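Local coordinates for protein alpha-galactosidase (Umbelopsis vinacea, PDB 3A5V) that hydrolyses alpha-galactosides to release terminal alpha-linked galactose, as a tetrameric, N-glycosylated enzyme of glycoside hydrolase family 27, at residues A[6-11]-A[297-302]; A[26-31]-A[81-86]; A[202-207]-A[217-222]; A[367-372]-A[384-389]. One frame throughout, in Å; residues are numbered along the deposited sequence. Where two conformers were deposited one is given.

Overall arrangement
Contacts 1, 2 and 3 belong to the catalytic (beta/alpha)8 barrel and its exit, and contact 4 to the C-terminal beta sandwich. Contact 1 joins the segment entering the first barrel strand to the linker entering the sandwich. The loop it closes encloses contacts 2 and 3 along the chain. Contacts 2 and 3 lie on opposite sides of the chain's centre, with centres 36 Å apart. Contact 3 is in a loop after a barrel strand, the end where the active site of this family is expected. Contact 4 comes within about 7 Å of contact 3, between nearest atoms. Its Lys389 is hydrogen-bonded to a polyether, probably from the crystallisation liquor.

Contact 1: A[6-11]-A[297-302]; sequences AITPQM and SSFSPA
The ring of Phe299 stands against the backbone and side chain of Ile7 and against the methyl of Thr8. Its CG, anti to the carbonyl carbon (chi1 -54°), points the ring there. The carbonyl of Ile7 lies over one ring face, with Ile7 O 3.1 Å from Phe299 CE1. Ser297 O sits 3.2 Å above the plane on the opposite face, offset toward the rim. The ring is therefore held between two carbonyl oxygens. Thr8 comes in at the ring edge, near its plane, with its CG2 3.6 Å from Phe299 CE1. The side chains of Ile7 and Phe299 run side by side and point the same way, and Ile7 CG2 touches Phe299 CZ at 3.8 Å. Ile7 O is also hydrogen-bonded to Ser233, and Thr8 OG1 to Gln295. Replacing Phe299 with alanine would probably open a gap beside Thr8 CG2 and Ile7 CG2 and leave both methyls without their aromatic partner. The ring also touches Trp236, and Ile7 touches a mannose of a protein-linked glycan. The arrangement is a surface contact between two loops, joining the lead-in to strand 11-14 of the (beta/alpha)8 barrel to the linker that enters the C-terminal beta sandwich.

Contact 2: A[26-31]-A[81-86]; sequences QLILDA and DDIHNL
Leu29 turns its CG anti to the backbone N, chi1 -155°, and this carries both its methyls to Asp82. Ile83 meets Ile28 through an extended outer branch, chi2 166°, which brings its CD1 to Ile28 CG2. The two isoleucines cross obliquely, with Ile28 CG2 and Ile83 CD1 4.0 Å apart. Leu29 makes a closer approach: its CD1 is 3.5 Å from Asp82 CB, and its CD2 is 3.7 Å from Asp82 OD2. One branch packs on the aspartate's methylene, and the other lies beside a carboxylate oxygen. That oxygen is not left without a mate, because Asp82 OD2 forms a salt bridge with Arg74. The segments belong to helices 25-38 and 76-85, which follow the neighbouring barrel strands 11-14 and 47-49 in the outer layer of the (beta/alpha)8 barrel. No hydrogen bond crosses between the segments, so side chains alone join the two helices here. Ile28 and Ile83 form the buried part, and Ile28 also touches Val23, Ile50 and Phe72. Nearer the surface, Gln26 NE2 donates to Asp30 OD1 at 2.9 Å, one helical turn on, with an N-H...O angle of 142°. Asp30 OD1 lies in the amide plane of Gln26, while NE2 meets that oxygen from above the carboxylate plane. Leu86 packs on Ala32 and Lys33 of helix 25-38.

Contact 3: A[202-207]-A[217-222]; sequences PCTTYD and VMNIIN
One direct hydrogen bond crosses the contact, from Asn219 ND2 to Cys203 O at 3.0 Å. It is nearly straight, with an N-H...O angle of 164°. The acceptor lies close to the amide plane of Asn219, while the donor is tilted 17° from the carbonyl plane. The side chain reaches the loop because its CG is anti to the backbone N, chi1 175°. Lys223 NZ bonds both Cys203 O and Asn219 OD1, so it steadies both ends of this pair. A leucine in place of Asn219 would probably take the amide bond from Cys203 O and leave Lys223 without one of its acceptors. Segment 202-207 is part of the beta-alpha loop of the barrel between strand 183-185 and helix 217-227, pinned by the Cys203-Cys208 disulfide. Two waters add bridges from backbone to backbone. The first donates to Thr204 O at 2.7 Å and to Asn219 O at 2.8 Å. The second accepts from Tyr206 N and donates to Asn222 O at 3.0 Å. Further contact is slight: Thr204 O lies 4.3 Å from Asn222 CB. The loop also lies at tetramer interfaces, where Tyr206 packs on Leu210 of the second subunit and Cys203 on Tyr206 of the third.

Contact 4: A[367-372]-A[384-389]; sequences KSLGNF and GVRLLK. With NAG (2-acetamido-2-deoxy-beta-D-glucopyranose), chain D.
Arg386 NH2 forms a salt bridge with Asp362 OD2, and Leu369 CD1 rests 4.2 Å from the same nitrogen. The methyl approaches the guanidinium obliquely. Arg386 NH1 is hydrogen-bonded to Asp379 O, so the group is fixed at both terminal nitrogens. Leu369 holds its CG anti to the carbonyl carbon, chi1 -59°, and this helps place the same CD1 against Leu388 CD2, 4.0 Å away. These two leucine side chains cross at about a right angle. Strand 358-362 runs between the two segments in the antiparallel sheet of the C-terminal sandwich, so the side chains reach across it. Leu388 also touches Val360 of that strand. On the outermost strand, Gly370 N donates to Ser368 OG at 3.1 Å, an ST turn, and Ser368 OG is also hydrogen-bonded to Glu359 OE2. Next along, Asn371 ND2 is joined covalently to C1 of the N-acetylglucosamine, 1.4 Å away, and the sugar is hydrogen-bonded to Glu359 N. The chemistry implies an apolar link beside a charged group, with Asp362 likely to offset the charge of Arg386 next to the leucines.

Contact 1: A[6-11]-A[297-302]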
# COMPACT_ATOMS: atom_id res chain seq x y z
N ALA A 6 10.53 16.49 -27.63
CA ALA A 6 9.13 16.20 -27.25
C ALA A 6 8.37 17.44 -26.77
O ALA A 6 7.60 17.39 -25.78
CB ALA A 6 9.05 15.04 -26.22
N ILE A 7 8.57 18.56 -27.48
CA ILE A 7 7.85 19.81 -27.15
C ILE A 7 6.34 19.55 -27.29
O ILE A 7 5.53 20.07 -26.51
CB ILE A 7 8.28 20.97 -28.10
CG1 ILE A 7 9.80 21.20 -28.05
CG2 ILE A 7 7.51 22.25 -27.80
CD1 ILE A 7 10.34 21.49 -26.69
N THR A 8 6.00 18.76 -28.30
CA THR A 8 4.70 18.11 -28.44
C THR A 8 4.99 16.61 -28.28
O THR A 8 6.17 16.20 -28.35
CB THR A 8 4.08 18.35 -29.83
OG1 THR A 8 5.01 17.90 -30.83
CG2 THR A 8 3.76 19.83 -30.06
N PRO A 9 3.95 15.78 -28.03
CA PRO A 9 4.22 14.35 -27.93
C PRO A 9 4.90 13.78 -29.18
O PRO A 9 4.56 14.17 -30.30
CB PRO A 9 2.82 13.73 -27.74
CG PRO A 9 2.00 14.86 -27.10
CD PRO A 9 2.54 16.12 -27.77
N GLN A 10 5.86 12.86 -28.99
CA GLN A 10 6.52 12.21 -30.14
C GLN A 10 5.55 11.32 -30.94
O GLN A 10 4.57 10.80 -30.40
CB GLN A 10 7.75 11.39 -29.69
CG GLN A 10 7.44 10.16 -28.78
CD GLN A 10 7.49 10.45 -27.27
OE1 GLN A 10 7.16 11.56 -26.81
NE2 GLN A 10 7.88 9.45 -26.49
N MET A 11 5.82 11.17 -32.24
CA MET A 11 5.04 10.31 -33.10
C MET A 11 6.01 9.44 -33.89
O MET A 11 7.12 9.87 -34.23
CB MET A 11 4.17 11.14 -34.06
CG MET A 11 3.19 12.11 -33.38
SD MET A 11 2.33 13.20 -34.54
CE MET A 11 1.50 12.00 -35.62
N SER A 297 -0.61 23.40 -29.58
CA SER A 297 0.36 24.28 -28.91
C SER A 297 0.08 24.61 -27.44
O SER A 297 0.98 25.07 -26.73
CB SER A 297 0.55 25.58 -29.72
OG SER A 297 -0.66 26.31 -29.74
N SER A 298 -1.14 24.38 -26.96
CA SER A 298 -1.43 24.54 -25.53
C SER A 298 -0.93 23.37 -24.68
O SER A 298 -0.92 23.47 -23.46
CB SER A 298 -2.92 24.79 -25.28
OG SER A 298 -3.29 26.01 -25.90
N PHE A 299 -0.55 22.24 -25.32
CA PHE A 299 0.11 21.13 -24.60
C PHE A 299 -0.66 20.56 -23.40
O PHE A 299 -0.05 20.07 -22.45
CB PHE A 299 1.48 21.58 -24.06
CG PHE A 299 2.36 22.15 -25.11
CD1 PHE A 299 2.50 21.52 -26.31
CD2 PHE A 299 3.03 23.31 -24.89
CE1 PHE A 299 3.28 22.05 -27.25
CE2 PHE A 299 3.80 23.81 -25.83
CZ PHE A 299 3.92 23.18 -27.01
N SER A 300 -1.99 20.60 -23.47
CA SER A 300 -2.83 20.24 -22.34
C SER A 300 -3.63 18.97 -22.66
O SER A 300 -4.36 18.96 -23.65
CB SER A 300 -3.80 21.39 -22.07
OG SER A 300 -4.46 21.21 -20.84
N PRO A 301 -3.51 17.91 -21.83
CA PRO A 301 -4.42 16.78 -22.01
C PRO A 301 -5.88 17.18 -21.76
O PRO A 301 -6.15 18.07 -20.93
CB PRO A 301 -3.98 15.78 -20.91
CG PRO A 301 -2.58 16.15 -20.58
CD PRO A 301 -2.54 17.67 -20.74
N ALA A 302 -6.81 16.51 -22.44
CA ALA A 302 -8.23 16.68 -22.11
C ALA A 302 -8.48 16.01 -20.75
O ALA A 302 -7.84 15.01 -20.43
CB ALA A 302 -9.13 16.07 -23.21

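Contact 2: A[26-31]-A[81-86]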
# COMPACT_ATOMS: atom_id res chain seq x y z
N GLN A 26 16.83 -5.26 -43.13
CA GLN A 26 16.01 -5.08 -44.34
C GLN A 26 14.55 -4.76 -44.05
O GLN A 26 13.95 -3.93 -44.73
CB GLN A 26 16.10 -6.27 -45.31
CG GLN A 26 15.62 -5.92 -46.75
CD GLN A 26 16.29 -4.65 -47.31
OE1 GLN A 26 17.52 -4.58 -47.46
NE2 GLN A 26 15.47 -3.62 -47.60
N LEU A 27 13.99 -5.42 -43.03
CA LEU A 27 12.62 -5.15 -42.61
C LEU A 27 12.47 -3.73 -42.07
O LEU A 27 11.48 -3.05 -42.36
CB LEU A 27 12.16 -6.19 -41.57
CG LEU A 27 12.10 -7.64 -42.07
CD1 LEU A 27 12.02 -8.60 -40.88
CD2 LEU A 27 10.95 -7.87 -43.05
N ILE A 28 13.45 -3.29 -41.30
CA ILE A 28 13.43 -1.92 -40.77
C ILE A 28 13.50 -0.90 -41.92
O ILE A 28 12.75 0.07 -41.95
CB ILE A 28 14.57 -1.68 -39.75
CG1 ILE A 28 14.31 -2.50 -38.47
CG2 ILE A 28 14.70 -0.15 -39.39
CD1 ILE A 28 15.54 -2.76 -37.63
N LEU A 29 14.41 -1.15 -42.86
CA LEU A 29 14.58 -0.23 -43.99
C LEU A 29 13.33 -0.19 -44.87
O LEU A 29 12.92 0.88 -45.30
CB LEU A 29 15.84 -0.62 -44.80
CG LEU A 29 16.56 0.45 -45.64
CD1 LEU A 29 16.68 1.81 -44.95
CD2 LEU A 29 17.92 -0.10 -46.03
N ASP A 30 12.70 -1.34 -45.11
CA ASP A 30 11.44 -1.36 -45.87
C ASP A 30 10.30 -0.64 -45.15
O ASP A 30 9.48 0.02 -45.79
CB ASP A 30 11.01 -2.79 -46.17
CG ASP A 30 11.87 -3.46 -47.23
OD1 ASP A 30 12.67 -2.76 -47.88
OD2 ASP A 30 11.74 -4.70 -47.40
N ALA A 31 10.23 -0.78 -43.83
CA ALA A 31 9.21 -0.08 -43.04
C ALA A 31 9.44 1.45 -43.07
O ALA A 31 8.49 2.21 -43.20
CB ALA A 31 9.19 -0.58 -41.63
N ASP A 81 22.05 5.82 -40.68
CA ASP A 81 22.34 6.76 -41.79
C ASP A 81 21.28 6.70 -42.89
O ASP A 81 20.86 7.74 -43.41
CB ASP A 81 23.73 6.47 -42.40
CG ASP A 81 24.89 6.84 -41.48
OD1 ASP A 81 24.74 7.66 -40.53
OD2 ASP A 81 25.97 6.31 -41.74
N ASP A 82 20.85 5.49 -43.24
CA ASP A 82 19.77 5.29 -44.24
C ASP A 82 18.43 5.87 -43.77
O ASP A 82 17.70 6.47 -44.56
CB ASP A 82 19.59 3.79 -44.55
CG ASP A 82 20.74 3.22 -45.38
OD1 ASP A 82 21.45 4.00 -46.04
OD2 ASP A 82 20.93 1.99 -45.37
N ILE A 83 18.12 5.67 -42.49
CA ILE A 83 16.94 6.27 -41.86
C ILE A 83 17.01 7.81 -41.87
O ILE A 83 16.05 8.50 -42.27
CB ILE A 83 16.74 5.70 -40.41
CG1 ILE A 83 16.38 4.20 -40.49
CG2 ILE A 83 15.67 6.50 -39.64
CD1 ILE A 83 16.49 3.43 -39.13
N HIS A 84 18.15 8.35 -41.43
CA HIS A 84 18.38 9.79 -41.51
C HIS A 84 18.19 10.35 -42.93
O HIS A 84 17.57 11.41 -43.10
CB HIS A 84 19.74 10.16 -40.93
CG HIS A 84 19.83 10.04 -39.44
ND1 HIS A 84 21.03 10.02 -38.76
CD2 HIS A 84 18.86 9.91 -38.49
CE1 HIS A 84 20.79 9.92 -37.46
NE2 HIS A 84 19.49 9.85 -37.27
N ASN A 85 18.69 9.63 -43.93
CA ASN A 85 18.54 10.01 -45.35
C ASN A 85 17.09 10.10 -45.82
O ASN A 85 16.77 10.83 -46.75
CB ASN A 85 19.31 9.05 -46.26
CG ASN A 85 20.79 9.33 -46.27
OD1 ASN A 85 21.24 10.39 -45.82
ND2 ASN A 85 21.58 8.38 -46.79
N LEU A 86 16.20 9.37 -45.14
CA LEU A 86 14.79 9.42 -45.48
C LEU A 86 14.09 10.58 -44.78
O LEU A 86 12.89 10.79 -44.98
CB LEU A 86 14.11 8.09 -45.10
CG LEU A 86 14.49 6.87 -45.94
CD1 LEU A 86 14.16 5.59 -45.22
CD2 LEU A 86 13.74 6.95 -47.27

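Contact 3: A[202-207]-A[217-222]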
# COMPACT_ATOMS: atom_id res chain seq x y z
N PRO A 202 -3.70 -7.07 -13.48
CA PRO A 202 -4.65 -7.04 -12.37
C PRO A 202 -5.06 -5.63 -11.93
O PRO A 202 -6.18 -5.46 -11.44
CB PRO A 202 -3.88 -7.75 -11.24
CG PRO A 202 -2.43 -7.50 -11.56
CD PRO A 202 -2.37 -7.55 -13.07
N CYS A 203 -4.20 -4.64 -12.10
CA CYS A 203 -4.49 -3.31 -11.55
C CYS A 203 -5.52 -2.58 -12.39
O CYS A 203 -5.47 -2.63 -13.62
CB CYS A 203 -3.22 -2.46 -11.49
SG CYS A 203 -1.94 -3.12 -10.41
N THR A 204 -6.45 -1.90 -11.74
CA THR A 204 -7.41 -1.05 -12.46
C THR A 204 -7.14 0.46 -12.25
O THR A 204 -7.80 1.31 -12.85
CB THR A 204 -8.86 -1.39 -12.07
OG1 THR A 204 -9.01 -1.19 -10.67
CG2 THR A 204 -9.20 -2.86 -12.43
N THR A 205 -6.19 0.79 -11.38
CA THR A 205 -5.90 2.20 -11.09
C THR A 205 -4.42 2.50 -11.25
O THR A 205 -3.59 1.57 -11.35
CB THR A 205 -6.35 2.64 -9.66
OG1 THR A 205 -5.43 2.14 -8.69
CG2 THR A 205 -7.79 2.16 -9.34
N TYR A 206 -4.10 3.80 -11.25
CA TYR A 206 -2.73 4.33 -11.38
C TYR A 206 -1.79 3.73 -10.33
O TYR A 206 -0.58 3.68 -10.55
CB TYR A 206 -2.71 5.88 -11.25
CG TYR A 206 -3.09 6.30 -9.84
CD1 TYR A 206 -4.42 6.48 -9.49
CD2 TYR A 206 -2.11 6.43 -8.84
CE1 TYR A 206 -4.80 6.81 -8.19
CE2 TYR A 206 -2.47 6.75 -7.53
CZ TYR A 206 -3.81 6.95 -7.22
OH TYR A 206 -4.17 7.26 -5.94
N ASP A 207 -2.35 3.30 -9.20
CA ASP A 207 -1.54 2.80 -8.08
C ASP A 207 -1.34 1.27 -8.16
O ASP A 207 -2.22 0.48 -7.80
CB ASP A 207 -2.18 3.21 -6.75
CG ASP A 207 -1.26 3.00 -5.56
OD1 ASP A 207 -0.06 2.68 -5.75
OD2 ASP A 207 -1.75 3.13 -4.43
N VAL A 217 -7.73 -1.45 -23.79
CA VAL A 217 -7.86 -0.01 -24.04
C VAL A 217 -8.57 0.70 -22.86
O VAL A 217 -8.05 1.69 -22.31
CB VAL A 217 -8.58 0.24 -25.40
CG1 VAL A 217 -8.94 1.73 -25.61
CG2 VAL A 217 -7.69 -0.26 -26.54
N MET A 218 -9.73 0.17 -22.45
CA MET A 218 -10.52 0.76 -21.37
C MET A 218 -9.79 0.73 -20.01
O MET A 218 -9.85 1.69 -19.23
CB MET A 218 -11.91 0.11 -21.27
CG MET A 218 -12.87 0.47 -22.43
SD MET A 218 -13.12 2.27 -22.62
CE MET A 218 -13.73 2.72 -21.00
N ASN A 219 -9.08 -0.37 -19.75
CA ASN A 219 -8.25 -0.46 -18.54
C ASN A 219 -7.24 0.69 -18.49
O ASN A 219 -7.09 1.38 -17.47
CB ASN A 219 -7.54 -1.85 -18.48
CG ASN A 219 -6.57 -1.96 -17.31
OD1 ASN A 219 -5.44 -1.43 -17.37
ND2 ASN A 219 -6.98 -2.67 -16.25
N ILE A 220 -6.53 0.90 -19.61
CA ILE A 220 -5.54 1.96 -19.66
C ILE A 220 -6.16 3.35 -19.54
O ILE A 220 -5.63 4.19 -18.83
CB ILE A 220 -4.64 1.83 -20.93
CG1 ILE A 220 -3.71 0.62 -20.75
CG2 ILE A 220 -3.80 3.11 -21.17
CD1 ILE A 220 -3.11 0.14 -22.06
N ILE A 221 -7.30 3.58 -20.21
CA ILE A 221 -7.97 4.89 -20.10
C ILE A 221 -8.29 5.23 -18.63
O ILE A 221 -8.09 6.36 -18.19
CB ILE A 221 -9.27 4.98 -20.96
CG1 ILE A 221 -8.91 4.92 -22.46
CG2 ILE A 221 -10.05 6.28 -20.62
CD1 ILE A 221 -10.08 4.72 -23.38
N ASN A 222 -8.80 4.25 -17.87
CA ASN A 222 -9.18 4.51 -16.48
C ASN A 222 -7.98 4.83 -15.59
O ASN A 222 -8.10 5.55 -14.59
CB ASN A 222 -10.05 3.35 -15.93
CG ASN A 222 -11.42 3.28 -16.62
OD1 ASN A 222 -12.02 4.30 -16.97
ND2 ASN A 222 -11.93 2.05 -16.82
O HOH W 1 -8.38 0.35 -15.26
O HOH W 2 -6.68 5.34 -11.94

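Contact 4: A[367-372]-A[384-389]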
# COMPACT_ATOMS: atom_id res chain seq x y z
N LYS A 367 -16.11 18.01 -40.67
CA LYS A 367 -17.19 18.89 -41.09
C LYS A 367 -17.74 19.67 -39.92
O LYS A 367 -17.75 19.19 -38.77
CB LYS A 367 -18.30 18.10 -41.78
CG LYS A 367 -19.06 17.18 -40.87
CD LYS A 367 -20.31 16.62 -41.54
CE LYS A 367 -21.01 15.63 -40.60
NZ LYS A 367 -22.04 14.84 -41.34
N SER A 368 -18.21 20.88 -40.22
CA SER A 368 -18.92 21.69 -39.25
C SER A 368 -20.27 21.07 -38.95
O SER A 368 -20.98 20.63 -39.87
CB SER A 368 -19.14 23.10 -39.78
OG SER A 368 -19.81 23.88 -38.80
N LEU A 369 -20.63 21.02 -37.67
CA LEU A 369 -21.97 20.60 -37.28
C LEU A 369 -22.90 21.80 -37.12
O LEU A 369 -24.07 21.62 -36.82
CB LEU A 369 -21.96 19.77 -35.98
CG LEU A 369 -21.13 18.47 -36.01
CD1 LEU A 369 -21.20 17.78 -34.63
CD2 LEU A 369 -21.58 17.51 -37.15
N GLY A 370 -22.37 23.00 -37.35
CA GLY A 370 -23.14 24.23 -37.16
C GLY A 370 -22.94 24.80 -35.76
O GLY A 370 -22.05 24.36 -35.03
N ASN A 371 -23.76 25.78 -35.41
CA ASN A 371 -23.69 26.43 -34.10
C ASN A 371 -24.68 25.81 -33.12
O ASN A 371 -25.76 25.37 -33.52
CB ASN A 371 -24.00 27.93 -34.23
CG ASN A 371 -22.78 28.76 -34.60
OD1 ASN A 371 -22.01 28.40 -35.49
ND2 ASN A 371 -22.60 29.90 -33.89
N PHE A 372 -24.29 25.80 -31.85
CA PHE A 372 -25.10 25.26 -30.76
C PHE A 372 -24.99 26.21 -29.56
O PHE A 372 -24.00 26.92 -29.43
CB PHE A 372 -24.53 23.88 -30.33
CG PHE A 372 -24.65 22.82 -31.38
CD1 PHE A 372 -23.74 22.75 -32.44
CD2 PHE A 372 -25.69 21.88 -31.33
CE1 PHE A 372 -23.85 21.76 -33.42
CE2 PHE A 372 -25.81 20.89 -32.31
CZ PHE A 372 -24.89 20.83 -33.36
N GLY A 384 -17.62 3.56 -28.73
CA GLY A 384 -17.37 4.60 -29.72
C GLY A 384 -17.16 5.97 -29.12
O GLY A 384 -17.40 6.18 -27.91
N VAL A 385 -16.68 6.89 -29.97
CA VAL A 385 -16.47 8.30 -29.61
C VAL A 385 -17.08 9.23 -30.64
O VAL A 385 -17.25 8.85 -31.80
CB VAL A 385 -14.94 8.67 -29.46
CG1 VAL A 385 -14.33 8.07 -28.16
CG2 VAL A 385 -14.13 8.29 -30.74
N ARG A 386 -17.43 10.44 -30.20
CA ARG A 386 -17.52 11.58 -31.11
C ARG A 386 -16.48 12.59 -30.62
O ARG A 386 -16.43 12.90 -29.42
CB ARG A 386 -18.92 12.21 -31.14
CG ARG A 386 -20.03 11.27 -31.69
CD ARG A 386 -19.84 10.92 -33.18
NE ARG A 386 -20.04 12.08 -34.06
CZ ARG A 386 -21.23 12.54 -34.46
NH1 ARG A 386 -22.35 11.94 -34.06
NH2 ARG A 386 -21.29 13.60 -35.27
N LEU A 387 -15.65 13.06 -31.54
CA LEU A 387 -14.54 13.95 -31.24
C LEU A 387 -14.87 15.32 -31.83
O LEU A 387 -14.99 15.46 -33.06
CB LEU A 387 -13.23 13.41 -31.87
CG LEU A 387 -12.02 14.36 -31.82
CD1 LEU A 387 -11.66 14.75 -30.38
CD2 LEU A 387 -10.81 13.77 -32.54
N LEU A 388 -15.01 16.31 -30.95
CA LEU A 388 -15.52 17.62 -31.34
C LEU A 388 -14.52 18.71 -31.04
O LEU A 388 -13.78 18.63 -30.04
CB LEU A 388 -16.82 17.95 -30.57
CG LEU A 388 -17.91 16.86 -30.54
CD1 LEU A 388 -19.05 17.26 -29.59
CD2 LEU A 388 -18.43 16.56 -31.96
N LYS A 389 -14.52 19.72 -31.91
CA LYS A 389 -13.82 20.97 -31.61
C LYS A 389 -14.81 22.13 -31.55
O LYS A 389 -15.54 22.39 -32.51
CB LYS A 389 -12.73 21.25 -32.65
CG LYS A 389 -11.90 22.51 -32.33
CD LYS A 389 -10.89 22.78 -33.43
CE LYS A 389 -10.10 24.06 -33.19
NZ LYS A 389 -9.11 24.24 -34.29
C1 NAG D . -21.48 30.74 -34.25
C2 NAG D . -22.01 32.16 -33.99
C3 NAG D . -20.89 33.20 -34.17
C4 NAG D . -19.67 32.83 -33.33
C5 NAG D . -19.28 31.36 -33.57
C6 NAG D . -18.13 30.93 -32.65
C7 NAG D . -24.29 32.93 -34.36
C8 NAG D . -25.45 33.02 -35.32
N2 NAG D . -23.14 32.48 -34.85
O3 NAG D . -21.35 34.48 -33.79
O4 NAG D . -18.57 33.64 -33.70
O5 NAG D . -20.39 30.51 -33.38
O6 NAG D . -17.68 29.64 -32.99
O7 NAG D . -24.43 33.29 -33.18